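Local atomic coordinates of Low temperature requirement C protein (Listeria monocytogenes, PDB entry 1Y9I), a protein that belongs to the phosphatidylglycerophosphatase A family, probably dephosphorylates phosphatidylglycerophosphate, and carries calcium and magnesium at adjoining sites in the crystal. Residues N107-I112 / A155-H160; R59-A64 / L103-V108. All blocks are in the same frame, centred on the assembly; numbering follows the deposited sequence.

Interactions 1 and 2 overlap in the chain at Asn107 and Val108, with their centres about 12 Å apart. Helix 59-76 comes first along the chain and packs in interaction 2 against the end of helix 97-106; the loop that follows helix 97-106 meets the C-terminal turns of helix 143-160 in interaction 1. Of the two shared residues, Val108 makes a contact in interaction 2 only; the end of helix 97-106 thus packs on helix 59-76 and the following loop on helix 143-160. Interaction 2 is buried, whereas interaction 1 is nearer the surface. Both touch the third subunit, which places this part of the helical fold at an interface of the tetramer.

Interaction 1 (N107-I112 / A155-H160); sequences NVYGSI and ASRLAH
Tyr109 and Ile112 pack with Ser156, Arg157 and His160 in a loop-on-helix contact near the surface of the chain, where the loop between helices 97-106 and 114-123 crosses the last turns of helix 143-160. The nearest CA atoms of the two segments are those of Tyr109 and Ser156, 6.1 Å apart. Ser156 OG donates a hydrogen bond to Tyr109 O at 2.8 Å; it lies above the carbonyl plane, 38° out of it. OG reaches the loop because it stands anti to its own backbone N (chi1 172°).

Beside this bond the aromatic ring of Tyr109 rests on the Arg157 side chain. Arg157 CB sits over the centre of one ring face, 3.8 Å from the centroid, a CH-pi contact. From there the extended arginine runs alongside the ring in the same direction, so that CG lies 3.7 Å from Tyr109 CE1 and CD 3.3 Å from Tyr109 OH. The guanidinium is turned almost perpendicular to the ring, with the phenol oxygen at its edge, while its NH1 is hydrogen-bonded to Asn51.

Beyond Ser156, Ile112 CD1 lies 4.3 Å from Ala159 CB. His160 ND1 donates to Ser156 O at 3.1 Å, in the plane of its ring, and His160 N reaches the same oxygen from the opposite face of the carbonyl plane. Two bonds within the helix thus hold this acceptor, and the one from ND1 fixes the imidazole beside the loop.

Next to the contact, Ser111 ties the loop to the tetramer: its OG bonds to Gly96 of the second subunit and its N to Glu60 of the third. The chemistry implies a loop fixed at Tyr109 by one directional bond, with aromatic and aliphatic packing beside it.

Interaction 2 (R59-A64 / L103-V108); sequences REVQNA and LSIVNV
Val61 meets Ile105 and Val108 at about a right angle to each, where residues 59-64 of helix 59-76 pack on residues 103-108 at the end of helix 97-106. Its CG2 does the touching, 3.8 Å from Val108 CG2 and 4.0 Å from Ile105 CG2, and it faces the other segment because it is anti to its own carbonyl carbon. Backbones come close here, with the CA atoms of Val61 and Ile105 5.1 Å apart. One turn on, the small Ala64 sets its CB 3.7 Å from Ile105 CG1, and the same methyl also borders Ser104 OG.

Glu60 and Val108 lie alongside each other and point in opposite directions, Glu60 CB 3.9 Å from Val108 CG2. The Glu60 chain then bends (chi2 84°), placing the carboxylate at the rim of the apolar patch. No direct hydrogen bond joins the segments; two waters do. One donates to Glu60 O and to Ser104 OG, which is also bonded to Leu101 O. The other donates to Glu60 OE1 at 2.7 Å and to Ser104 O at 2.8 Å. The carboxylate of Glu60 is further held by the backbone N of Ser111 in the third subunit.

Ile105 continues into the core against Ile146, Ala149 and Ile150, so helix 97-106 packs against both helix 59-76 and helix 143-160, with Val106 turned to Phe114 and Tyr117 of helix 114-123.

Interaction 1 (N107-I112 / A155-H160)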
ATOM      1  N   ASN A 107      -1.428   4.283   7.345  1.00 18.50           N
ATOM      2  CA  ASN A 107      -0.898   2.955   7.621  1.00 18.35           C
ATOM      3  C   ASN A 107      -0.277   2.733   8.985  1.00 19.79           C
ATOM      4  O   ASN A 107      -0.183   1.589   9.432  1.00 19.54           O
ATOM      5  CB  ASN A 107       0.103   2.561   6.536  1.00 19.00           C
ATOM      6  CG  ASN A 107      -0.547   1.763   5.433  1.00 23.94           C
ATOM      7  OD1 ASN A 107      -0.201   1.901   4.256  1.00 29.66           O
ATOM      8  ND2 ASN A 107      -1.496   0.911   5.809  1.00 20.91           N
ATOM      9  N   VAL A 108       0.149   3.804   9.648  1.00 19.23           N
ATOM     10  CA  VAL A 108       0.751   3.655  10.967  1.00 21.22           C
ATOM     11  C   VAL A 108      -0.207   2.953  11.925  1.00 21.98           C
ATOM     12  O   VAL A 108       0.221   2.334  12.903  1.00 21.64           O
ATOM     13  CB  VAL A 108       1.171   5.019  11.556  1.00 21.87           C
ATOM     14  CG1 VAL A 108       1.800   4.824  12.915  1.00 23.81           C
ATOM     15  CG2 VAL A 108       2.167   5.694  10.627  1.00 23.72           C
ATOM     16  N   TYR A 109      -1.506   3.054  11.655  1.00 21.51           N
ATOM     17  CA  TYR A 109      -2.483   2.375  12.493  1.00 21.94           C
ATOM     18  C   TYR A 109      -3.324   1.354  11.729  1.00 21.77           C
ATOM     19  O   TYR A 109      -4.414   0.980  12.159  1.00 22.59           O
ATOM     20  CB  TYR A 109      -3.361   3.393  13.234  1.00 25.61           C
ATOM     21  CG  TYR A 109      -2.641   3.990  14.424  1.00 29.14           C
ATOM     22  CD1 TYR A 109      -2.373   3.214  15.554  1.00 30.55           C
ATOM     23  CD2 TYR A 109      -2.161   5.300  14.398  1.00 32.10           C
ATOM     24  CE1 TYR A 109      -1.642   3.722  16.624  1.00 33.53           C
ATOM     25  CE2 TYR A 109      -1.425   5.819  15.467  1.00 35.13           C
ATOM     26  CZ  TYR A 109      -1.171   5.021  16.573  1.00 34.42           C
ATOM     27  OH  TYR A 109      -0.431   5.512  17.626  1.00 39.53           O
ATOM     28  N   GLY A 110      -2.812   0.912  10.584  1.00 22.16           N
ATOM     29  CA  GLY A 110      -3.497  -0.120   9.822  1.00 20.77           C
ATOM     30  C   GLY A 110      -4.562   0.236   8.805  1.00 18.41           C
ATOM     31  O   GLY A 110      -5.021   1.379   8.702  1.00 19.10           O
ATOM     32  N   SER A 111      -4.963  -0.789   8.062  1.00 16.36           N
ATOM     33  CA  SER A 111      -5.954  -0.670   7.004  1.00 18.51           C
ATOM     34  C   SER A 111      -7.344  -0.226   7.440  1.00 17.78           C
ATOM     35  O   SER A 111      -8.121   0.250   6.613  1.00 17.22           O
ATOM     36  CB  SER A 111      -6.066  -2.001   6.267  1.00 22.20           C
ATOM     37  OG  SER A 111      -6.384  -3.038   7.178  1.00 25.67           O
ATOM     38  N   ILE A 112      -7.679  -0.384   8.715  1.00 17.52           N
ATOM     39  CA  ILE A 112      -9.013   0.027   9.143  1.00 20.20           C
ATOM     40  C   ILE A 112      -9.206   1.541   9.062  1.00 19.06           C
ATOM     41  O   ILE A 112     -10.307   2.050   9.267  1.00 22.12           O
ATOM     42  CB  ILE A 112      -9.348  -0.445  10.570  1.00 23.26           C
ATOM     43  CG1 ILE A 112      -8.445   0.236  11.590  1.00 24.91           C
ATOM     44  CG2 ILE A 112      -9.223  -1.960  10.654  1.00 22.73           C
ATOM     45  CD1 ILE A 112      -8.966   0.090  13.006  1.00 30.50           C
ATOM     46  N   ALA A 155      -8.345   8.305  14.293  1.00 16.64           N
ATOM     47  CA  ALA A 155      -9.637   7.634  14.462  1.00 17.13           C
ATOM     48  C   ALA A 155      -9.432   6.127  14.600  1.00 18.09           C
ATOM     49  O   ALA A 155     -10.162   5.448  15.330  1.00 18.59           O
ATOM     50  CB  ALA A 155     -10.548   7.927  13.268  1.00 16.12           C
ATOM     51  N   SER A 156      -8.436   5.604  13.891  1.00 17.08           N
ATOM     52  CA  SER A 156      -8.125   4.178  13.944  1.00 17.28           C
ATOM     53  C   SER A 156      -7.534   3.813  15.305  1.00 15.36           C
ATOM     54  O   SER A 156      -7.894   2.791  15.901  1.00 17.55           O
ATOM     55  CB  SER A 156      -7.136   3.823  12.832  1.00 17.10           C
ATOM     56  OG  SER A 156      -6.682   2.493  12.979  1.00 25.89           O
ATOM     57  N   ARG A 157      -6.628   4.647  15.806  1.00 15.84           N
ATOM     58  CA  ARG A 157      -6.035   4.371  17.109  1.00 16.67           C
ATOM     59  C   ARG A 157      -7.146   4.356  18.162  1.00 18.33           C
ATOM     60  O   ARG A 157      -7.159   3.514  19.064  1.00 19.24           O
ATOM     61  CB  ARG A 157      -4.987   5.430  17.468  1.00 17.24           C
ATOM     62  CG  ARG A 157      -4.316   5.161  18.820  1.00 20.03           C
ATOM     63  CD  ARG A 157      -3.267   6.202  19.169  1.00 21.04           C
ATOM     64  NE  ARG A 157      -2.537   5.827  20.380  1.00 26.50           N
ATOM     65  CZ  ARG A 157      -3.072   5.802  21.598  1.00 27.99           C
ATOM     66  NH1 ARG A 157      -4.344   6.138  21.774  1.00 26.44           N
ATOM     67  NH2 ARG A 157      -2.339   5.422  22.641  1.00 29.77           N
ATOM     68  N   LEU A 158      -8.082   5.288  18.031  1.00 18.24           N
ATOM     69  CA  LEU A 158      -9.208   5.389  18.951  1.00 19.74           C
ATOM     70  C   LEU A 158     -10.031   4.099  18.882  1.00 21.38           C
ATOM     71  O   LEU A 158     -10.381   3.525  19.911  1.00 22.22           O
ATOM     72  CB  LEU A 158     -10.069   6.606  18.576  1.00 21.73           C
ATOM     73  CG  LEU A 158     -11.269   6.997  19.445  1.00 25.89           C
ATOM     74  CD1 LEU A 158     -11.730   8.403  19.077  1.00 27.81           C
ATOM     75  CD2 LEU A 158     -12.397   6.001  19.252  1.00 28.94           C
ATOM     76  N   ALA A 159     -10.337   3.645  17.669  1.00 21.32           N
ATOM     77  CA  ALA A 159     -11.113   2.417  17.498  1.00 22.12           C
ATOM     78  C   ALA A 159     -10.448   1.261  18.239  1.00 24.40           C
ATOM     79  O   ALA A 159     -11.123   0.476  18.916  1.00 24.25           O
ATOM     80  CB  ALA A 159     -11.252   2.081  16.023  1.00 24.19           C
ATOM     81  N   HIS A 160      -9.128   1.157  18.113  1.00 24.50           N
ATOM     82  CA  HIS A 160      -8.390   0.094  18.790  1.00 29.14           C
ATOM     83  C   HIS A 160      -8.400   0.280  20.302  1.00 31.22           C
ATOM     84  O   HIS A 160      -8.245  -0.684  21.052  1.00 32.14           O
ATOM     85  CB  HIS A 160      -6.935   0.038  18.315  1.00 29.81           C
ATOM     86  CG  HIS A 160      -6.741  -0.716  17.035  1.00 33.07           C
ATOM     87  ND1 HIS A 160      -6.899  -0.136  15.796  1.00 35.83           N
ATOM     88  CD2 HIS A 160      -6.413  -2.010  16.805  1.00 34.44           C
ATOM     89  CE1 HIS A 160      -6.676  -1.039  14.857  1.00 35.08           C
ATOM     90  NE2 HIS A 160      -6.381  -2.184  15.443  1.00 34.85           N
TER

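Interaction 2 (R59-A64 / L103-V108)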
ATOM      1  N   ARG A  59       7.425   8.732  14.030  1.00 22.51           N
ATOM      2  CA  ARG A  59       8.455   9.175  13.105  1.00 23.54           C
ATOM      3  C   ARG A  59       7.963   9.077  11.657  1.00 21.14           C
ATOM      4  O   ARG A  59       8.212   9.966  10.848  1.00 21.03           O
ATOM      5  CB  ARG A  59       9.719   8.322  13.284  1.00 26.00           C
ATOM      6  CG  ARG A  59      10.958   8.896  12.615  1.00 31.93           C
ATOM      7  CD  ARG A  59      12.139   7.946  12.741  1.00 37.38           C
ATOM      8  NE  ARG A  59      13.391   8.571  12.321  1.00 42.41           N
ATOM      9  CZ  ARG A  59      14.057   9.469  13.041  1.00 43.54           C
ATOM     10  NH1 ARG A  59      13.593   9.848  14.226  1.00 46.30           N
ATOM     11  NH2 ARG A  59      15.183   9.994  12.576  1.00 44.29           N
ATOM     12  N   GLU A  60       7.261   7.992  11.339  1.00 21.54           N
ATOM     13  CA  GLU A  60       6.736   7.772   9.986  1.00 21.45           C
ATOM     14  C   GLU A  60       5.836   8.943   9.563  1.00 20.47           C
ATOM     15  O   GLU A  60       5.867   9.398   8.412  1.00 19.11           O
ATOM     16  CB  GLU A  60       5.937   6.463   9.960  1.00 23.96           C
ATOM     17  CG  GLU A  60       5.539   5.949   8.592  1.00 30.49           C
ATOM     18  CD  GLU A  60       6.636   5.147   7.909  1.00 33.69           C
ATOM     19  OE1 GLU A  60       6.312   4.370   6.985  1.00 30.77           O
ATOM     20  OE2 GLU A  60       7.818   5.295   8.288  1.00 37.20           O
ATOM     21  N   VAL A  61       5.027   9.418  10.502  1.00 17.72           N
ATOM     22  CA  VAL A  61       4.121  10.530  10.244  1.00 17.65           C
ATOM     23  C   VAL A  61       4.906  11.831  10.082  1.00 16.16           C
ATOM     24  O   VAL A  61       4.643  12.618   9.187  1.00 16.52           O
ATOM     25  CB  VAL A  61       3.107  10.676  11.398  1.00 17.73           C
ATOM     26  CG1 VAL A  61       2.280  11.949  11.231  1.00 15.46           C
ATOM     27  CG2 VAL A  61       2.201   9.453  11.422  1.00 17.72           C
ATOM     28  N   GLN A  62       5.886  12.042  10.945  1.00 17.73           N
ATOM     29  CA  GLN A  62       6.681  13.259  10.875  1.00 17.72           C
ATOM     30  C   GLN A  62       7.401  13.398   9.535  1.00 18.95           C
ATOM     31  O   GLN A  62       7.444  14.488   8.954  1.00 18.03           O
ATOM     32  CB  GLN A  62       7.669  13.273  12.034  1.00 18.83           C
ATOM     33  CG  GLN A  62       6.976  13.339  13.385  1.00 21.15           C
ATOM     34  CD  GLN A  62       7.857  12.847  14.507  1.00 23.79           C
ATOM     35  OE1 GLN A  62       9.057  12.669  14.325  1.00 25.69           O
ATOM     36  NE2 GLN A  62       7.265  12.629  15.682  1.00 21.15           N
ATOM     37  N   ASN A  63       7.948  12.295   9.039  1.00 18.49           N
ATOM     38  CA  ASN A  63       8.649  12.311   7.761  1.00 19.75           C
ATOM     39  C   ASN A  63       7.723  12.730   6.629  1.00 19.89           C
ATOM     40  O   ASN A  63       8.110  13.505   5.756  1.00 18.59           O
ATOM     41  CB  ASN A  63       9.252  10.931   7.455  1.00 21.20           C
ATOM     42  CG  ASN A  63      10.458  10.616   8.327  1.00 25.26           C
ATOM     43  OD1 ASN A  63      11.208  11.513   8.702  1.00 25.03           O
ATOM     44  ND2 ASN A  63      10.663   9.337   8.631  1.00 24.79           N
ATOM     45  N   ALA A  64       6.495  12.214   6.651  1.00 18.07           N
ATOM     46  CA  ALA A  64       5.518  12.536   5.619  1.00 18.18           C
ATOM     47  C   ALA A  64       5.059  13.988   5.725  1.00 16.52           C
ATOM     48  O   ALA A  64       4.897  14.659   4.711  1.00 17.62           O
ATOM     49  CB  ALA A  64       4.319  11.592   5.713  1.00 14.80           C
ATOM     50  N   LEU A 103      -1.148   8.156   2.583  1.00 21.36           N
ATOM     51  CA  LEU A 103      -1.550   6.807   2.965  1.00 20.64           C
ATOM     52  C   LEU A 103      -0.531   6.223   3.942  1.00 19.90           C
ATOM     53  O   LEU A 103      -0.871   5.376   4.766  1.00 19.62           O
ATOM     54  CB  LEU A 103      -1.675   5.901   1.739  1.00 23.61           C
ATOM     55  CG  LEU A 103      -2.298   4.532   2.037  1.00 25.96           C
ATOM     56  CD1 LEU A 103      -3.780   4.719   2.332  1.00 26.84           C
ATOM     57  CD2 LEU A 103      -2.111   3.588   0.854  1.00 27.32           C
ATOM     58  N   SER A 104       0.717   6.679   3.858  1.00 20.09           N
ATOM     59  CA  SER A 104       1.757   6.180   4.755  1.00 19.25           C
ATOM     60  C   SER A 104       1.466   6.622   6.193  1.00 20.34           C
ATOM     61  O   SER A 104       1.893   5.975   7.155  1.00 20.25           O
ATOM     62  CB  SER A 104       3.139   6.682   4.316  1.00 22.85           C
ATOM     63  OG  SER A 104       3.314   8.060   4.604  1.00 24.69           O
ATOM     64  N   ILE A 105       0.741   7.730   6.333  1.00 16.24           N
ATOM     65  CA  ILE A 105       0.371   8.233   7.650  1.00 17.35           C
ATOM     66  C   ILE A 105      -0.755   7.343   8.162  1.00 15.49           C
ATOM     67  O   ILE A 105      -0.741   6.894   9.302  1.00 16.46           O
ATOM     68  CB  ILE A 105      -0.128   9.693   7.572  1.00 16.27           C
ATOM     69  CG1 ILE A 105       1.043  10.617   7.217  1.00 17.14           C
ATOM     70  CG2 ILE A 105      -0.770  10.104   8.895  1.00 14.75           C
ATOM     71  CD1 ILE A 105       0.625  12.077   7.001  1.00 16.83           C
ATOM     72  N   VAL A 106      -1.727   7.076   7.300  1.00 16.10           N
ATOM     73  CA  VAL A 106      -2.845   6.216   7.685  1.00 16.50           C
ATOM     74  C   VAL A 106      -2.350   4.838   8.122  1.00 16.37           C
ATOM     75  O   VAL A 106      -2.800   4.284   9.136  1.00 17.52           O
ATOM     76  CB  VAL A 106      -3.817   6.008   6.505  1.00 16.09           C
ATOM     77  CG1 VAL A 106      -4.939   5.053   6.915  1.00 19.13           C
ATOM     78  CG2 VAL A 106      -4.390   7.338   6.061  1.00 15.78           C
ATOM     79  N   ASN A 107      -1.428   4.283   7.345  1.00 18.50           N
ATOM     80  CA  ASN A 107      -0.898   2.955   7.621  1.00 18.35           C
ATOM     81  C   ASN A 107      -0.277   2.733   8.985  1.00 19.79           C
ATOM     82  O   ASN A 107      -0.183   1.589   9.432  1.00 19.54           O
ATOM     83  CB  ASN A 107       0.103   2.561   6.536  1.00 19.00           C
ATOM     84  CG  ASN A 107      -0.547   1.763   5.433  1.00 23.94           C
ATOM     85  OD1 ASN A 107      -0.201   1.901   4.256  1.00 29.66           O
ATOM     86  ND2 ASN A 107      -1.496   0.911   5.809  1.00 20.91           N
ATOM     87  N   VAL A 108       0.149   3.804   9.648  1.00 19.23           N
ATOM     88  CA  VAL A 108       0.751   3.655  10.967  1.00 21.22           C
ATOM     89  C   VAL A 108      -0.207   2.953  11.925  1.00 21.98           C
ATOM     90  O   VAL A 108       0.221   2.334  12.903  1.00 21.64           O
ATOM     91  CB  VAL A 108       1.171   5.019  11.556  1.00 21.87           C
ATOM     92  CG1 VAL A 108       1.800   4.824  12.915  1.00 23.81           C
ATOM     93  CG2 VAL A 108       2.167   5.694  10.627  1.00 23.72           C
TER
HETATM   94  O   HOH W   1       6.053   8.323   5.812  1.00 22.51           O
HETATM   95  O   HOH W   2       3.685   3.823   7.185  1.00 27.84           O